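Local coordinates for protein MNT antitoxin (Aphanizomenon flos-aquae 2012/KM1/D3, PDB 7AE2) that neutralises the HepT toxin of a type VII toxin-antitoxin system, mainly by transferring two AMP units from ATP onto one of its tyrosines, at residues B[11-15]-B[106-110]. Numbering follows the deposited sequence.
Sequences LRELS and KVLYE
Arg-12 reaches from helix 8-14 to the bulged strand 106-110, and its side chain crosses that of Leu-108 at about a right angle. Its CG rests 4.0 Å from Leu-108 CD2, and from there the chain runs extended, which carries NE to the backbone O of Val-107. That hydrogen bond measures 3.0 Å; NE lies almost in line with the C=O bond, but the N-H...O angle is a bent 134° and the oxygen stands 30° out of the guanidinium plane. A long side chain suits this exposed place, its methylenes lying against leucine while its polar end binds a carbonyl.

Leu-108 CD2 also meets Leu-11, 3.7 Å from its CB. Both leucines are buried; Leu-11 also touches Trp-45 and Leu-108 touches Phe-47, both of strand 45-51. Beside them, Ser-15 is small enough to let the backbones come close: its CB lies 3.9 Å from Tyr-109 CB. With OG beside its own backbone N (chi1 -66°), the hydroxyl turns back and donates to Leu-11 O at a short 2.5 Å, giving this buried residue's hydroxyl a partner in its own segment. A water donates to both Arg-12 O and Leu-108 O, bridging helix and strand.

Leu-108 and Tyr-109 both face Leu-28 of strand 25-31, forming a classic beta bulge at the corner of the chain. The contact thus packs an N-terminal helix against a strand that is outermost, within this chain, in the mixed sheet of the polymerase-beta-like nucleotidyltransferase fold, with Leu-108 about 10 Å, side chain to side chain, from Asp-46, a probable magnesium ligand.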
loop_
_atom_site.group_PDB
_atom_site.type_symbol
_atom_site.label_atom_id
_atom_site.label_comp_id
_atom_site.label_asym_id
_atom_site.label_seq_id
_atom_site.Cartn_x
_atom_site.Cartn_y
_atom_site.Cartn_z
ATOM N N LEU B 11 2.861 -22.598 -15.604
ATOM C CA LEU B 11 1.958 -22.353 -14.484
ATOM C C LEU B 11 0.982 -23.509 -14.310
ATOM O O LEU B 11 0.656 -23.893 -13.180
ATOM C CB LEU B 11 1.201 -21.039 -14.686
ATOM C CG LEU B 11 1.985 -19.737 -14.504
ATOM C CD1 LEU B 11 1.107 -18.535 -14.826
ATOM C CD2 LEU B 11 2.544 -19.629 -13.095
ATOM N N ARG B 12 0.511 -24.086 -15.418
ATOM C CA ARG B 12 -0.406 -25.217 -15.324
ATOM C C ARG B 12 0.295 -26.460 -14.788
ATOM O O ARG B 12 -0.297 -27.233 -14.028
ATOM C CB ARG B 12 -1.035 -25.502 -16.687
ATOM C CG ARG B 12 -2.090 -24.493 -17.110
ATOM C CD ARG B 12 -2.887 -25.007 -18.299
ATOM N NE ARG B 12 -4.038 -24.161 -18.599
ATOM C CZ ARG B 12 -4.077 -23.272 -19.587
ATOM N NH1 ARG B 12 -3.026 -23.110 -20.378
ATOM N NH2 ARG B 12 -5.170 -22.548 -19.785
ATOM N N GLU B 13 1.557 -26.668 -15.171
ATOM C CA GLU B 13 2.280 -27.848 -14.705
ATOM C C GLU B 13 2.686 -27.706 -13.243
ATOM O O GLU B 13 2.557 -28.655 -12.461
ATOM C CB GLU B 13 3.504 -28.099 -15.584
ATOM C CG GLU B 13 4.413 -29.221 -15.097
ATOM C CD GLU B 13 3.772 -30.596 -15.193
ATOM O OE1 GLU B 13 2.712 -30.729 -15.840
ATOM O OE2 GLU B 13 4.338 -31.552 -14.619
ATOM N N LEU B 14 3.173 -26.526 -12.853
ATOM C CA LEU B 14 3.549 -26.297 -11.465
ATOM C C LEU B 14 2.346 -26.292 -10.531
ATOM O O LEU B 14 2.516 -26.490 -9.324
ATOM C CB LEU B 14 4.315 -24.978 -11.340
ATOM C CG LEU B 14 5.691 -24.916 -12.010
ATOM C CD1 LEU B 14 6.254 -23.504 -11.957
ATOM C CD2 LEU B 14 6.653 -25.903 -11.366
ATOM N N SER B 15 1.137 -26.079 -11.060
ATOM C CA SER B 15 -0.051 -26.037 -10.215
ATOM C C SER B 15 -0.445 -27.410 -9.683
ATOM O O SER B 15 -1.248 -27.486 -8.746
ATOM C CB SER B 15 -1.220 -25.419 -10.984
ATOM O OG SER B 15 -0.970 -24.056 -11.281
ATOM N N LYS B 106 -8.101 -17.692 -17.361
ATOM C CA LYS B 106 -7.437 -18.883 -17.876
ATOM C C LYS B 106 -7.152 -19.809 -16.702
ATOM O O LYS B 106 -6.361 -19.467 -15.816
ATOM C CB LYS B 106 -6.147 -18.513 -18.609
ATOM C CG LYS B 106 -6.364 -17.610 -19.816
ATOM C CD LYS B 106 -5.062 -17.313 -20.541
ATOM C CE LYS B 106 -5.307 -16.465 -21.780
ATOM N NZ LYS B 106 -4.042 -16.177 -22.510
ATOM N N VAL B 107 -7.797 -20.975 -16.692
ATOM C CA VAL B 107 -7.710 -21.870 -15.545
ATOM C C VAL B 107 -6.328 -22.507 -15.487
ATOM O O VAL B 107 -5.795 -22.982 -16.498
ATOM C CB VAL B 107 -8.826 -22.925 -15.605
ATOM C CG1 VAL B 107 -8.806 -23.671 -16.936
ATOM C CG2 VAL B 107 -8.725 -23.885 -14.434
ATOM N N LEU B 108 -5.731 -22.510 -14.297
ATOM C CA LEU B 108 -4.424 -23.115 -14.054
ATOM C C LEU B 108 -4.499 -24.438 -13.312
ATOM O O LEU B 108 -3.723 -25.347 -13.608
ATOM C CB LEU B 108 -3.533 -22.153 -13.261
ATOM C CG LEU B 108 -3.259 -20.804 -13.922
ATOM C CD1 LEU B 108 -2.473 -19.911 -12.978
ATOM C CD2 LEU B 108 -2.509 -21.006 -15.228
ATOM N N TYR B 109 -5.403 -24.561 -12.346
ATOM C CA TYR B 109 -5.608 -25.797 -11.607
ATOM C C TYR B 109 -7.097 -26.096 -11.564
ATOM O O TYR B 109 -7.917 -25.180 -11.443
ATOM C CB TYR B 109 -5.042 -25.709 -10.178
ATOM C CG TYR B 109 -5.390 -26.899 -9.309
ATOM C CD1 TYR B 109 -4.768 -28.128 -9.500
ATOM C CD2 TYR B 109 -6.342 -26.795 -8.303
ATOM C CE1 TYR B 109 -5.087 -29.219 -8.714
ATOM C CE2 TYR B 109 -6.666 -27.882 -7.511
ATOM C CZ TYR B 109 -6.034 -29.090 -7.723
ATOM O OH TYR B 109 -6.349 -30.175 -6.942
ATOM N N GLU B 110 -7.447 -27.376 -11.663
ATOM C CA GLU B 110 -8.851 -27.746 -11.805
ATOM C C GLU B 110 -9.053 -29.173 -11.320
ATOM O O GLU B 110 -8.474 -30.105 -11.887
ATOM C CB GLU B 110 -9.287 -27.600 -13.263
ATOM C CG GLU B 110 -10.786 -27.486 -13.473
ATOM C CD GLU B 110 -11.160 -27.391 -14.941
ATOM O OE1 GLU B 110 -10.243 -27.364 -15.789
ATOM O OE2 GLU B 110 -12.370 -27.345 -15.249
HETATM O O HOH W 1 -2.746 -27.737 -13.213
#